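Local coordinates for protein 8-amino-8-demethylriboflavin N,N-dimethyltransferase (Streptomyces davawensis, PDB 4D7K) that catalyses the two S-adenosyl-methionine-dependent N-methylations that convert 8-amino-8-demethyl-D-riboflavin into the antibiotic roseoflavin, at residues D285-E290 and V336-E341. Numbering follows the deposited sequence.
Sequences DSVIGE and VWAVIE
Asp285 and Ala338 form an antiparallel, hydrogen-bonded pair where strand 280-285 pairs with strand 337-344. Two backbone bonds define it. Asp285 N reaches Ala338 O at 3.2 Å, nearly straight (164° at the hydrogen) and in the carbonyl plane. Ala338 N reaches Asp285 O at 2.8 Å, a more bent bond, at 134°.

Past this pair, a water bridges the backbones of the two segments. It accepts from Val287 N and donates to Val336 O (2.9 Å) and to Glu290 O, so one molecule links the two segments and both ends of the type II turn Val287-Glu290. At the backbone angles of Gly289 in that turn, a CB would be jammed against the carbonyl O of Ile288, which calls for glycine. The Ser286 hydroxyl adds a weak bond to Val336 O.

Side chains extend the contact. The Trp337 indole presents its edge to the Asp285-Ser286 peptide, with CE3 3.6 Å from Ser286 N, while Val336 CG1 sits over the centre of one ring face; Phe166 and Phe170 also meet the ring. Ser286 N is bonded to Asp285 OD1 at 2.6 Å, from above the carboxylate plane. Val287 CG2, anti to its carbonyl carbon, meets Ile340 CD1 at 3.8 Å.

Ile330 of strand 325-333 touches Val287 and Ala338, and Trp316 of helix 313-322 touches Asp285 and Ile340. This antiparallel pairing of the fifth strand with the seventh, in the order 3-2-1-4-5-7-6, is the signature of the Rossmann-like class I methyltransferase fold.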
loop_
_atom_site.group_PDB
_atom_site.type_symbol
_atom_site.label_atom_id
_atom_site.label_comp_id
_atom_site.label_asym_id
_atom_site.label_seq_id
_atom_site.Cartn_x
_atom_site.Cartn_y
_atom_site.Cartn_z
ATOM N N ASP A 285 17.021 19.648 -2.490
ATOM C CA ASP A 285 16.495 18.955 -1.323
ATOM C C ASP A 285 15.001 19.204 -1.171
ATOM O O ASP A 285 14.415 20.002 -1.904
ATOM C CB ASP A 285 17.235 19.408 -0.058
ATOM C CG ASP A 285 17.182 18.378 1.062
ATOM O OD1 ASP A 285 16.425 17.391 0.945
ATOM O OD2 ASP A 285 17.900 18.560 2.069
ATOM N N SER A 286 14.388 18.502 -0.225
ATOM C CA SER A 286 13.031 18.810 0.198
ATOM C C SER A 286 13.110 19.755 1.391
ATOM O O SER A 286 13.833 19.491 2.352
ATOM C CB SER A 286 12.265 17.537 0.557
ATOM O OG SER A 286 10.937 17.836 0.946
ATOM N N VAL A 287 12.379 20.861 1.328
ATOM C CA VAL A 287 12.463 21.874 2.372
ATOM C C VAL A 287 11.203 21.892 3.228
ATOM O O VAL A 287 10.106 22.170 2.735
ATOM C CB VAL A 287 12.708 23.271 1.769
ATOM C CG1 VAL A 287 12.745 24.332 2.858
ATOM C CG2 VAL A 287 14.001 23.275 0.972
ATOM N N ILE A 288 11.371 21.580 4.509
ATOM C CA ILE A 288 10.267 21.566 5.463
ATOM C C ILE A 288 9.568 22.916 5.496
ATOM O O ILE A 288 10.206 23.948 5.700
ATOM C CB ILE A 288 10.747 21.211 6.887
ATOM C CG1 ILE A 288 11.442 19.844 6.903
ATOM C CG2 ILE A 288 9.577 21.239 7.867
ATOM C CD1 ILE A 288 10.508 18.689 6.629
ATOM N N GLY A 289 8.255 22.898 5.288
ATOM C CA GLY A 289 7.466 24.116 5.275
ATOM C C GLY A 289 7.309 24.681 3.877
ATOM O O GLY A 289 6.484 25.563 3.645
ATOM N N GLU A 290 8.106 24.177 2.939
ATOM C CA GLU A 290 8.053 24.651 1.558
ATOM C C GLU A 290 8.157 23.487 0.581
ATOM O O GLU A 290 8.868 23.551 -0.422
ATOM C CB GLU A 290 9.157 25.678 1.301
ATOM C CG GLU A 290 8.994 26.949 2.125
ATOM C CD GLU A 290 10.107 27.943 1.901
ATOM O OE1 GLU A 290 10.323 28.334 0.735
ATOM O OE2 GLU A 290 10.762 28.333 2.893
ATOM N N VAL A 336 7.706 17.909 -4.464
ATOM C CA VAL A 336 8.546 17.401 -3.393
ATOM C C VAL A 336 9.802 18.232 -3.230
ATOM O O VAL A 336 10.029 18.852 -2.189
ATOM C CB VAL A 336 8.967 15.948 -3.638
ATOM C CG1 VAL A 336 9.857 15.466 -2.503
ATOM C CG2 VAL A 336 7.747 15.064 -3.783
ATOM N N TRP A 337 10.613 18.237 -4.278
ATOM C CA TRP A 337 11.951 18.792 -4.211
ATOM C C TRP A 337 11.977 20.277 -4.528
ATOM O O TRP A 337 11.006 20.843 -5.030
ATOM C CB TRP A 337 12.872 18.035 -5.168
ATOM C CG TRP A 337 12.733 16.552 -5.053
ATOM C CD1 TRP A 337 12.188 15.706 -5.973
ATOM C CD2 TRP A 337 13.130 15.735 -3.944
ATOM N NE1 TRP A 337 12.227 14.413 -5.511
ATOM C CE2 TRP A 337 12.800 14.403 -4.264
ATOM C CE3 TRP A 337 13.735 15.999 -2.709
ATOM C CZ2 TRP A 337 13.050 13.339 -3.398
ATOM C CZ3 TRP A 337 13.983 14.942 -1.849
ATOM C CH2 TRP A 337 13.642 13.628 -2.198
ATOM N N ALA A 338 13.103 20.903 -4.222
ATOM C CA ALA A 338 13.283 22.318 -4.477
ATOM C C ALA A 338 14.742 22.609 -4.789
ATOM O O ALA A 338 15.633 21.871 -4.369
ATOM C CB ALA A 338 12.820 23.136 -3.282
ATOM N N VAL A 339 14.985 23.679 -5.532
ATOM C CA VAL A 339 16.348 24.124 -5.755
ATOM C C VAL A 339 16.636 25.344 -4.893
ATOM O O VAL A 339 16.088 26.422 -5.121
ATOM C CB VAL A 339 16.608 24.459 -7.229
ATOM C CG1 VAL A 339 18.010 25.022 -7.402
ATOM C CG2 VAL A 339 16.426 23.220 -8.082
ATOM N N ILE A 340 17.482 25.158 -3.885
ATOM C CA ILE A 340 17.902 26.257 -3.029
ATOM C C ILE A 340 19.046 27.002 -3.698
ATOM O O ILE A 340 20.161 26.500 -3.762
ATOM C CB ILE A 340 18.351 25.768 -1.638
ATOM C CG1 ILE A 340 17.258 24.919 -0.987
ATOM C CG2 ILE A 340 18.712 26.949 -0.744
ATOM C CD1 ILE A 340 17.633 24.382 0.385
ATOM N N GLU A 341 18.767 28.194 -4.209
ATOM C CA GLU A 341 19.799 28.983 -4.869
ATOM C C GLU A 341 20.538 29.850 -3.854
ATOM O O GLU A 341 19.938 30.710 -3.209
ATOM C CB GLU A 341 19.191 29.848 -5.971
ATOM C CG GLU A 341 20.215 30.612 -6.784
ATOM C CD GLU A 341 19.579 31.606 -7.733
ATOM O OE1 GLU A 341 18.349 31.534 -7.931
ATOM O OE2 GLU A 341 20.308 32.464 -8.275
HETATM O O HOH W 1 10.847 21.402 -1.175
#